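Lactose Operon Repressor (Escherichia coli, PDB 1JYE) represses transcription of the lactose operon by binding operator DNA, and appears here as a dimeric, C-terminally truncated variant with lowered operator affinity. Local coordinates at residues T109-L114 against A138-V143; S97-E100 against E105-K108; Q248-A253 against I268-Y273; S224-T229 against I257-L262. The protein carries 1 engineered substitution. All coordinates share one frame; numbering follows the deposited sequence.

Contact 1. Residues T109-L114 against A138-V143; sequences TAVHNL and AACTNV. Unlike the reference sequence in segment 109-114: Thr109 (reference Ala).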
loop_
_atom_site.group_PDB
_atom_site.type_symbol
_atom_site.label_atom_id
_atom_site.label_comp_id
_atom_site.label_asym_id
_atom_site.label_seq_id
_atom_site.Cartn_x
_atom_site.Cartn_y
_atom_site.Cartn_z
ATOM N N THR A 109 -6.201 -24.443 -0.726
ATOM C CA THR A 109 -5.102 -24.836 0.147
ATOM C C THR A 109 -5.013 -23.868 1.324
ATOM O O THR A 109 -4.832 -24.282 2.470
ATOM C CB THR A 109 -3.762 -24.843 -0.619
ATOM O OG1 THR A 109 -3.797 -25.867 -1.623
ATOM C CG2 THR A 109 -2.596 -25.107 0.329
ATOM N N ALA A 110 -5.148 -22.577 1.034
ATOM C CA ALA A 110 -5.094 -21.562 2.079
ATOM C C ALA A 110 -6.206 -21.812 3.092
ATOM O O ALA A 110 -5.981 -21.766 4.303
ATOM C CB ALA A 110 -5.234 -20.170 1.469
ATOM N N VAL A 111 -7.409 -22.076 2.591
ATOM C CA VAL A 111 -8.551 -22.342 3.455
ATOM C C VAL A 111 -8.287 -23.578 4.310
ATOM O O VAL A 111 -8.592 -23.594 5.502
ATOM C CB VAL A 111 -9.838 -22.553 2.627
ATOM C CG1 VAL A 111 -10.953 -23.083 3.515
ATOM C CG2 VAL A 111 -10.257 -21.236 1.987
ATOM N N HIS A 112 -7.717 -24.613 3.701
ATOM C CA HIS A 112 -7.406 -25.837 4.430
ATOM C C HIS A 112 -6.459 -25.545 5.596
ATOM O O HIS A 112 -6.698 -25.986 6.720
ATOM C CB HIS A 112 -6.774 -26.865 3.487
ATOM C CG HIS A 112 -6.345 -28.128 4.167
ATOM N ND1 HIS A 112 -5.253 -28.188 5.006
ATOM C CD2 HIS A 112 -6.871 -29.376 4.144
ATOM C CE1 HIS A 112 -5.123 -29.419 5.470
ATOM N NE2 HIS A 112 -6.092 -30.159 4.962
ATOM N N ASN A 113 -5.392 -24.796 5.329
ATOM C CA ASN A 113 -4.426 -24.464 6.374
ATOM C C ASN A 113 -5.056 -23.630 7.484
ATOM O O ASN A 113 -4.715 -23.785 8.656
ATOM C CB ASN A 113 -3.227 -23.707 5.792
ATOM C CG ASN A 113 -2.466 -24.519 4.765
ATOM O OD1 ASN A 113 -2.373 -25.743 4.866
ATOM N ND2 ASN A 113 -1.896 -23.836 3.777
ATOM N N LEU A 114 -5.971 -22.736 7.116
ATOM C CA LEU A 114 -6.640 -21.891 8.099
ATOM C C LEU A 114 -7.551 -22.723 9.000
ATOM O O LEU A 114 -7.611 -22.503 10.212
ATOM C CB LEU A 114 -7.450 -20.797 7.393
ATOM C CG LEU A 114 -6.618 -19.704 6.713
ATOM C CD1 LEU A 114 -7.510 -18.842 5.838
ATOM C CD2 LEU A 114 -5.926 -18.854 7.775
ATOM N N ALA A 138 -17.404 -24.743 -0.372
ATOM C CA ALA A 138 -17.591 -26.147 -0.028
ATOM C C ALA A 138 -16.417 -26.648 0.811
ATOM O O ALA A 138 -16.585 -27.483 1.698
ATOM C CB ALA A 138 -17.727 -26.984 -1.301
ATOM N N ALA A 139 -15.231 -26.122 0.532
ATOM C CA ALA A 139 -14.026 -26.527 1.249
ATOM C C ALA A 139 -13.932 -25.968 2.667
ATOM O O ALA A 139 -13.087 -26.400 3.449
ATOM C CB ALA A 139 -12.796 -26.120 0.451
ATOM N N CYS A 140 -14.795 -25.018 3.007
ATOM C CA CYS A 140 -14.757 -24.417 4.337
ATOM C C CYS A 140 -15.343 -25.302 5.439
ATOM O O CYS A 140 -15.328 -24.938 6.615
ATOM C CB CYS A 140 -15.458 -23.060 4.308
ATOM S SG CYS A 140 -14.607 -21.848 3.270
ATOM N N THR A 141 -15.853 -26.467 5.052
ATOM C CA THR A 141 -16.423 -27.424 5.999
ATOM C C THR A 141 -17.410 -26.831 7.007
ATOM O O THR A 141 -17.169 -26.858 8.215
ATOM C CB THR A 141 -15.307 -28.147 6.786
ATOM O OG1 THR A 141 -14.665 -27.222 7.673
ATOM C CG2 THR A 141 -14.269 -28.717 5.832
ATOM N N ASN A 142 -18.521 -26.301 6.506
ATOM C CA ASN A 142 -19.563 -25.721 7.353
ATOM C C ASN A 142 -19.160 -24.509 8.193
ATOM O O ASN A 142 -20.010 -23.888 8.832
ATOM C CB ASN A 142 -20.154 -26.802 8.262
ATOM C CG ASN A 142 -20.962 -27.831 7.492
ATOM O OD1 ASN A 142 -21.460 -28.802 8.062
ATOM N ND2 ASN A 142 -21.100 -27.618 6.187
ATOM N N VAL A 143 -17.873 -24.177 8.212
ATOM C CA VAL A 143 -17.420 -23.007 8.957
ATOM C C VAL A 143 -17.909 -21.806 8.147
ATOM O O VAL A 143 -17.728 -21.766 6.935
ATOM C CB VAL A 143 -15.877 -22.958 9.049
ATOM C CG1 VAL A 143 -15.432 -21.649 9.674
ATOM C CG2 VAL A 143 -15.366 -24.135 9.867
#
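Val111 reaches across to Ala139 and Cys140 with a single methyl, and that methyl makes the close contacts. CG1 of Val111 lies 3.9 Å from SG of Cys140. The valine has CG1 anti to the backbone N (chi1 169°), which sends this branch toward Cys140. On the other side the thiol of Cys140 is turned to the side of its own backbone N, and this sets SG against CG1 of Val111. The closest CA atoms, those of Val111 and Cys140, are 6.6 Å apart.

Beside this lies one apolar-to-polar approach, with CG1 of Val111 3.9 Å from the carbonyl O of Ala139. The total buried surface is small, 100 Å².

Two hydrogen bonds on O of Cys140 shape the chain after helix 130-139. OG1 of Thr141 donates to O of Cys140 at 2.6 Å, above the carbonyl plane. From the opposite face, N of Val143 closes a type I' turn on O of Cys140 at 3.1 Å. Thr141, with positive phi, is where the chain leaves the helix.

Around the contact, helices 104-115 and 130-139 lie next to each other on one face of the N-terminal parallel sheet. Val111 and Cys140 both rest on Leu122 of strand 122-125, Val111 also on Ile124, and beyond the turn Thr141 and Val143 lean on Leu115 at the end of helix 104-115.

Contact 2. Residues S97-E100 against E105-K108; sequences SMVE and EACK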
loop_
_atom_site.group_PDB
_atom_site.type_symbol
_atom_site.label_atom_id
_atom_site.label_comp_id
_atom_site.label_asym_id
_atom_site.label_seq_id
_atom_site.Cartn_x
_atom_site.Cartn_y
_atom_site.Cartn_z
ATOM N N SER A 97 -3.619 -15.896 5.845
ATOM C CA SER A 97 -2.924 -16.726 4.871
ATOM C C SER A 97 -2.954 -15.998 3.532
ATOM O O SER A 97 -4.027 -15.635 3.040
ATOM C CB SER A 97 -3.611 -18.090 4.742
ATOM O OG SER A 97 -2.973 -18.893 3.760
ATOM N N MET A 98 -1.782 -15.770 2.950
ATOM C CA MET A 98 -1.699 -15.077 1.671
ATOM C C MET A 98 -1.650 -16.126 0.567
ATOM O O MET A 98 -0.756 -16.970 0.537
ATOM C CB MET A 98 -0.453 -14.185 1.639
ATOM C CG MET A 98 -0.631 -12.890 0.855
ATOM S SD MET A 98 0.704 -11.692 1.164
ATOM C CE MET A 98 1.978 -12.368 0.122
ATOM N N VAL A 99 -2.621 -16.070 -0.338
ATOM C CA VAL A 99 -2.718 -17.040 -1.422
ATOM C C VAL A 99 -1.569 -17.006 -2.420
ATOM O O VAL A 99 -1.178 -15.947 -2.907
ATOM C CB VAL A 99 -4.050 -16.875 -2.179
ATOM C CG1 VAL A 99 -4.167 -17.930 -3.275
ATOM C CG2 VAL A 99 -5.208 -17.001 -1.203
ATOM N N GLU A 100 -1.045 -18.192 -2.726
ATOM C CA GLU A 100 0.061 -18.352 -3.663
ATOM C C GLU A 100 -0.247 -17.724 -5.021
ATOM O O GLU A 100 0.581 -17.758 -5.931
ATOM C CB GLU A 100 0.382 -19.839 -3.841
ATOM C CG GLU A 100 0.735 -20.551 -2.542
ATOM C CD GLU A 100 1.078 -22.014 -2.748
ATOM O OE1 GLU A 100 0.209 -22.770 -3.232
ATOM O OE2 GLU A 100 2.218 -22.409 -2.423
ATOM N N GLU A 105 -7.338 -23.722 -6.630
ATOM C CA GLU A 105 -6.642 -24.719 -5.824
ATOM C C GLU A 105 -5.759 -24.054 -4.773
ATOM O O GLU A 105 -5.662 -24.530 -3.645
ATOM C CB GLU A 105 -5.785 -25.626 -6.711
ATOM C CG GLU A 105 -6.583 -26.490 -7.673
ATOM C CD GLU A 105 -7.670 -27.281 -6.975
ATOM O OE1 GLU A 105 -7.381 -27.890 -5.925
ATOM O OE2 GLU A 105 -8.814 -27.299 -7.479
ATOM N N ALA A 106 -5.117 -22.955 -5.153
ATOM C CA ALA A 106 -4.250 -22.224 -4.235
ATOM C C ALA A 106 -5.086 -21.661 -3.091
ATOM O O ALA A 106 -4.652 -21.649 -1.938
ATOM C CB ALA A 106 -3.540 -21.095 -4.973
ATOM N N CYS A 107 -6.292 -21.201 -3.413
ATOM C CA CYS A 107 -7.178 -20.640 -2.400
ATOM C C CYS A 107 -7.709 -21.749 -1.499
ATOM O O CYS A 107 -7.833 -21.569 -0.290
ATOM C CB CYS A 107 -8.342 -19.894 -3.060
ATOM S SG CYS A 107 -9.263 -18.827 -1.923
ATOM N N LYS A 108 -8.024 -22.899 -2.088
ATOM C CA LYS A 108 -8.519 -24.023 -1.301
ATOM C C LYS A 108 -7.457 -24.465 -0.299
ATOM O O LYS A 108 -7.769 -24.820 0.837
ATOM C CB LYS A 108 -8.888 -25.192 -2.215
ATOM C CG LYS A 108 -10.130 -24.945 -3.048
ATOM C CD LYS A 108 -10.389 -26.106 -3.995
ATOM C CE LYS A 108 -11.699 -25.926 -4.730
ATOM N NZ LYS A 108 -12.838 -25.906 -3.777
#
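Val99 meets Ala106 through one branch of its side chain. CG1 of Val99 sits 3.6 Å from CB of Ala106 and runs on over the backbone that follows, 3.8 Å from C of Ala106 and 3.9 Å from N of Cys107. The rotamer explains this: a chi1 of -178° turns CG1 to the first turns of the helix, and the other methyl, CG2, is left to touch Ala110 one turn further along.

Glu100 runs alongside the same alanine. Its CB is 4.3 Å from CB of Ala106, and the side chain then folds back at its end to bring OE1 of Glu100 to about 4.5 Å from CB of Ala106, both loose approaches. Cys107 contributes mostly backbone. Its SG is anti to its own N (chi1 -166°), which takes the thiol to Tyr126, Leu128 and Val136 instead of into this contact; Val99 touches Tyr126 as well.

The two segments are the end of strand 93-98 with the chain just beyond it, and the start of helix 104-115, so the contact folds a short strand-to-helix connection back on itself. The second subunit lies close by: Met98 packs on its Leu84, the engineered position, and Glu100 on its Asp88.

The 155 Å² buried here comes mostly from Val99 and Ala106, with smaller shares from Glu100 and Cys107. Backbone bonds tie Ser97 and Val99 to strand 63-68, at Val66 and Thr68, but between these two segments the contact is apolar packing. Glu100 is exposed, so its carboxylate probably stays in contact with solvent.

Contact 3. Residues Q248-A253 against I268-Y273; sequences QMALGA and ISVVGY
Ala250 of helix 247-259 packs on Val270 of strand 269-271 and on Gly272 just after it, an apolar helix-on-strand contact buried in the C-terminal lobe. Every residue that touches is shielded from solvent, and the two segments bury 121 Å² between them.

One methyl serves both partners. CB of Ala250 points at the strand and is 4.1 Å from CG1 of Val270; it is also 4.1 Å from CA of Gly272, two residues on. With its chi1 at 179°, Val270 swings the CG1 branch toward the alanine. Gly272 has only hydrogens on its CA, which allows the backbones to draw close: the CA atoms of Ala250 and Gly272 are 5.4 Å apart.

Val270 also lies on Val244 and Ile257, so its side chain is packed between the helix and the adjoining strand, while the neighbouring Val271 points to the other side and meets Leu243 and Thr329. Backbone bonds tie Ser269 and Val271 to strand 241-244, and OG1 of Thr328 bonds O of Val270 from the chain that comes by later. At the helix, NE2 of Gln248 bonds OD2 of Asp278 of the second subunit, and Leu251 packs on Tyr282 of that subunit.

Strand 241-244, helix 247-259 and strand 269-271 make a beta-alpha-beta crossover between adjacent parallel strands. The contact is the seam where the helix lies against the second strand, and it belongs to the alternating strand-helix lobe of the periplasmic binding protein-like fold.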
loop_
_atom_site.group_PDB
_atom_site.type_symbol
_atom_site.label_atom_id
_atom_site.label_comp_id
_atom_site.label_asym_id
_atom_site.label_seq_id
_atom_site.Cartn_x
_atom_site.Cartn_y
_atom_site.Cartn_z
ATOM N N GLN A 248 -3.376 3.477 -9.329
ATOM C CA GLN A 248 -1.966 3.278 -9.626
ATOM C C GLN A 248 -1.725 3.156 -11.126
ATOM O O GLN A 248 -0.778 3.734 -11.648
ATOM C CB GLN A 248 -1.437 2.056 -8.882
ATOM C CG GLN A 248 -1.261 2.315 -7.395
ATOM C CD GLN A 248 -1.155 1.041 -6.597
ATOM O OE1 GLN A 248 -2.140 0.328 -6.421
ATOM N NE2 GLN A 248 0.046 0.739 -6.116
ATOM N N MET A 249 -2.574 2.414 -11.832
ATOM C CA MET A 249 -2.384 2.323 -13.272
ATOM C C MET A 249 -2.658 3.695 -13.878
ATOM O O MET A 249 -2.050 4.067 -14.879
ATOM C CB MET A 249 -3.317 1.274 -13.891
ATOM C CG MET A 249 -2.948 -0.148 -13.515
ATOM S SD MET A 249 -3.786 -1.365 -14.543
ATOM C CE MET A 249 -5.413 -1.219 -13.955
ATOM N N ALA A 250 -3.565 4.453 -13.266
ATOM C CA ALA A 250 -3.880 5.790 -13.769
ATOM C C ALA A 250 -2.656 6.686 -13.632
ATOM O O ALA A 250 -2.391 7.523 -14.493
ATOM C CB ALA A 250 -5.065 6.391 -13.013
ATOM N N LEU A 251 -1.913 6.516 -12.540
ATOM C CA LEU A 251 -0.704 7.303 -12.319
ATOM C C LEU A 251 0.261 7.034 -13.473
ATOM O O LEU A 251 0.879 7.958 -14.014
ATOM C CB LEU A 251 -0.043 6.900 -10.996
ATOM C CG LEU A 251 1.313 7.551 -10.689
ATOM C CD1 LEU A 251 1.120 9.027 -10.366
ATOM C CD2 LEU A 251 1.955 6.835 -9.509
ATOM N N GLY A 252 0.385 5.762 -13.837
ATOM C CA GLY A 252 1.262 5.379 -14.926
ATOM C C GLY A 252 0.801 5.992 -16.237
ATOM O O GLY A 252 1.610 6.483 -17.017
ATOM N N ALA A 253 -0.506 5.960 -16.478
ATOM C CA ALA A 253 -1.068 6.530 -17.699
ATOM C C ALA A 253 -0.785 8.024 -17.751
ATOM O O ALA A 253 -0.412 8.563 -18.792
ATOM C CB ALA A 253 -2.575 6.284 -17.748
ATOM N N ILE A 268 -5.775 14.944 -22.575
ATOM C CA ILE A 268 -6.336 13.619 -22.350
ATOM C C ILE A 268 -6.812 13.505 -20.910
ATOM O O ILE A 268 -6.008 13.555 -19.975
ATOM C CB ILE A 268 -5.307 12.501 -22.618
ATOM C CG1 ILE A 268 -4.841 12.557 -24.076
ATOM C CG2 ILE A 268 -5.936 11.139 -22.319
ATOM C CD1 ILE A 268 -3.880 11.453 -24.459
ATOM N N SER A 269 -8.122 13.372 -20.735
ATOM C CA SER A 269 -8.700 13.241 -19.403
ATOM C C SER A 269 -8.495 11.823 -18.898
ATOM O O SER A 269 -8.429 10.872 -19.682
ATOM C CB SER A 269 -10.195 13.573 -19.425
ATOM O OG SER A 269 -10.408 14.960 -19.612
ATOM N N VAL A 270 -8.401 11.681 -17.582
ATOM C CA VAL A 270 -8.182 10.375 -16.985
ATOM C C VAL A 270 -9.049 10.171 -15.756
ATOM O O VAL A 270 -9.167 11.062 -14.911
ATOM C CB VAL A 270 -6.693 10.203 -16.563
ATOM C CG1 VAL A 270 -6.484 8.849 -15.909
ATOM C CG2 VAL A 270 -5.786 10.355 -17.774
ATOM N N VAL A 271 -9.671 8.997 -15.669
ATOM C CA VAL A 271 -10.484 8.651 -14.514
ATOM C C VAL A 271 -9.884 7.377 -13.931
ATOM O O VAL A 271 -9.674 6.396 -14.646
ATOM C CB VAL A 271 -11.957 8.378 -14.898
ATOM C CG1 VAL A 271 -12.754 8.013 -13.660
ATOM C CG2 VAL A 271 -12.554 9.602 -15.565
ATOM N N GLY A 272 -9.578 7.405 -12.637
ATOM C CA GLY A 272 -9.013 6.234 -11.994
ATOM C C GLY A 272 -10.076 5.431 -11.271
ATOM O O GLY A 272 -11.267 5.546 -11.574
ATOM N N TYR A 273 -9.656 4.612 -10.311
ATOM C CA TYR A 273 -10.598 3.798 -9.553
ATOM C C TYR A 273 -9.955 3.380 -8.231
ATOM O O TYR A 273 -8.853 2.833 -8.232
ATOM C CB TYR A 273 -10.981 2.554 -10.374
ATOM C CG TYR A 273 -12.395 2.041 -10.161
ATOM C CD1 TYR A 273 -12.778 1.442 -8.959
ATOM C CD2 TYR A 273 -13.349 2.141 -11.178
ATOM C CE1 TYR A 273 -14.076 0.949 -8.778
ATOM C CE2 TYR A 273 -14.641 1.653 -11.006
ATOM C CZ TYR A 273 -15.000 1.059 -9.810
ATOM O OH TYR A 273 -16.279 0.560 -9.660
#

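Contact 4. Residues S224-T229 against I257-L262; sequences SGFQQT and ITESGL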
loop_
_atom_site.group_PDB
_atom_site.type_symbol
_atom_site.label_atom_id
_atom_site.label_comp_id
_atom_site.label_asym_id
_atom_site.label_seq_id
_atom_site.Cartn_x
_atom_site.Cartn_y
_atom_site.Cartn_z
ATOM N N SER A 224 2.503 -0.791 -15.400
ATOM C CA SER A 224 1.691 -1.378 -16.468
ATOM C C SER A 224 0.832 -0.287 -17.108
ATOM O O SER A 224 0.570 -0.315 -18.312
ATOM C CB SER A 224 0.811 -2.522 -15.936
ATOM O OG SER A 224 -0.284 -2.054 -15.167
ATOM N N GLY A 225 0.402 0.683 -16.306
ATOM C CA GLY A 225 -0.397 1.773 -16.843
ATOM C C GLY A 225 0.453 2.620 -17.772
ATOM O O GLY A 225 -0.004 3.090 -18.814
ATOM N N PHE A 226 1.709 2.816 -17.387
ATOM C CA PHE A 226 2.638 3.600 -18.190
ATOM C C PHE A 226 2.934 2.895 -19.514
ATOM O O PHE A 226 2.875 3.505 -20.585
ATOM C CB PHE A 226 3.951 3.795 -17.428
ATOM C CG PHE A 226 5.011 4.502 -18.224
ATOM C CD1 PHE A 226 4.947 5.875 -18.428
ATOM C CD2 PHE A 226 6.061 3.787 -18.793
ATOM C CE1 PHE A 226 5.914 6.531 -19.190
ATOM C CE2 PHE A 226 7.032 4.434 -19.557
ATOM C CZ PHE A 226 6.956 5.807 -19.754
ATOM N N GLN A 227 3.261 1.610 -19.431
ATOM C CA GLN A 227 3.591 0.827 -20.619
ATOM C C GLN A 227 2.431 0.725 -21.603
ATOM O O GLN A 227 2.597 0.978 -22.795
ATOM C CB GLN A 227 4.042 -0.576 -20.216
ATOM C CG GLN A 227 5.262 -0.591 -19.306
ATOM C CD GLN A 227 5.642 -1.988 -18.853
ATOM O OE1 GLN A 227 4.800 -2.748 -18.372
ATOM N NE2 GLN A 227 6.916 -2.327 -18.991
ATOM N N GLN A 228 1.258 0.354 -21.105
ATOM C CA GLN A 228 0.093 0.216 -21.975
ATOM C C GLN A 228 -0.295 1.530 -22.638
ATOM O O GLN A 228 -0.641 1.562 -23.826
ATOM C CB GLN A 228 -1.097 -0.339 -21.185
ATOM C CG GLN A 228 -0.909 -1.780 -20.740
ATOM C CD GLN A 228 -0.627 -2.707 -21.909
ATOM O OE1 GLN A 228 -1.365 -2.720 -22.892
ATOM N NE2 GLN A 228 0.444 -3.488 -21.804
ATOM N N THR A 229 -0.238 2.617 -21.877
ATOM C CA THR A 229 -0.595 3.920 -22.416
ATOM C C THR A 229 0.435 4.386 -23.441
ATOM O O THR A 229 0.076 4.934 -24.483
ATOM C CB THR A 229 -0.740 4.957 -21.289
ATOM O OG1 THR A 229 -1.731 4.497 -20.361
ATOM C CG2 THR A 229 -1.176 6.308 -21.850
ATOM N N ILE A 257 1.171 10.054 -20.658
ATOM C CA ILE A 257 0.560 11.192 -21.334
ATOM C C ILE A 257 1.480 12.409 -21.265
ATOM O O ILE A 257 1.781 13.041 -22.279
ATOM C CB ILE A 257 -0.796 11.543 -20.682
ATOM C CG1 ILE A 257 -1.796 10.409 -20.932
ATOM C CG2 ILE A 257 -1.328 12.861 -21.233
ATOM C CD1 ILE A 257 -3.041 10.481 -20.067
ATOM N N THR A 258 1.937 12.717 -20.057
ATOM C CA THR A 258 2.804 13.866 -19.835
ATOM C C THR A 258 4.134 13.781 -20.582
ATOM O O THR A 258 4.559 14.753 -21.206
ATOM C CB THR A 258 3.084 14.047 -18.331
ATOM O OG1 THR A 258 1.840 14.151 -17.627
ATOM C CG2 THR A 258 3.898 15.311 -18.088
ATOM N N GLU A 259 4.788 12.627 -20.528
ATOM C CA GLU A 259 6.070 12.472 -21.202
ATOM C C GLU A 259 5.918 12.452 -22.718
ATOM O O GLU A 259 6.897 12.624 -23.448
ATOM C CB GLU A 259 6.784 11.207 -20.713
ATOM C CG GLU A 259 6.970 11.180 -19.196
ATOM C CD GLU A 259 8.022 10.190 -18.726
ATOM O OE1 GLU A 259 8.237 9.164 -19.403
ATOM O OE2 GLU A 259 8.625 10.437 -17.658
ATOM N N SER A 260 4.689 12.255 -23.190
ATOM C CA SER A 260 4.418 12.237 -24.623
ATOM C C SER A 260 4.174 13.659 -25.122
ATOM O O SER A 260 3.854 13.873 -26.294
ATOM C CB SER A 260 3.195 11.366 -24.927
ATOM O OG SER A 260 3.469 10.001 -24.670
ATOM N N GLY A 261 4.315 14.626 -24.222
ATOM C CA GLY A 261 4.119 16.018 -24.587
ATOM C C GLY A 261 2.678 16.486 -24.539
ATOM O O GLY A 261 2.340 17.517 -25.118
ATOM N N LEU A 262 1.825 15.734 -23.846
ATOM C CA LEU A 262 0.416 16.093 -23.731
ATOM C C LEU A 262 0.059 16.463 -22.297
ATOM O O LEU A 262 0.776 16.123 -21.356
ATOM C CB LEU A 262 -0.465 14.930 -24.199
ATOM C CG LEU A 262 -0.286 14.508 -25.659
ATOM C CD1 LEU A 262 -1.179 13.310 -25.957
ATOM C CD2 LEU A 262 -0.631 15.673 -26.578
#
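Two neighbouring helices of the C-terminal lobe, 222-234 and 247-259, pack here through Phe226 and Thr229 on one and Glu259 and Ile257 on the other. OE1 of Glu259 lies 3.5 Å from CE1 and 3.6 Å from CZ of Phe226, at an oblique angle to the ring. The carboxylate plane stands nearly perpendicular to the ring plane, at 88°. Phe226 reaches this place because CG is anti to its backbone N (chi1 175°), which carries the ring out toward the other helix; the chain of Glu259 is extended beyond CG.

The carboxylate has its main partner close by. OE2 of Glu259 forms a salt bridge with NE of Arg255, and Arg255 also makes a cation-pi contact with Phe226, so aromatic ring, acid and guanidinium form one cluster.

Helix 247-259 finishes in a Schellman motif: Gly261, with positive phi, bonds back to O of Thr258, and N of Leu262 to O of Ile257. Just before that end, CG1 of Ile257 lies 4.2 Å from CG2 of Thr229. The threonine hydroxyl turns back into its own helix, where OG1 of Thr229 donates to O of Gly225 at 2.7 Å, roughly in line with the carbonyl, at 157° at the oxygen. That carbonyl also accepts from N of Thr229. Phe226 packs on Cys281, and Glu259 on Pro285, of the second subunit.

In the fold
The four contacts fall into two pairs, one in each lobe. Contacts 1 and 2 share helix 104-115, have centres about 10 Å apart, and join where CB of Ala110 lies 3.5 Å from OG of Ser97. Contacts 3 and 4 share helix 247-259, again with centres about 10 Å apart. CG2 of Val270 packs there 3.6 Å from CD1 of Ile257, and CB of Ala253 lies 3.3 Å from OG1 of Thr229. Between the pairs nothing touches: contacts 2 and 3 come nearest, with about 14 Å between their closest atoms, whereas the centres of contacts 1 and 4 are about 43 Å apart. Contacts 2, 3 and 4 all border the second subunit.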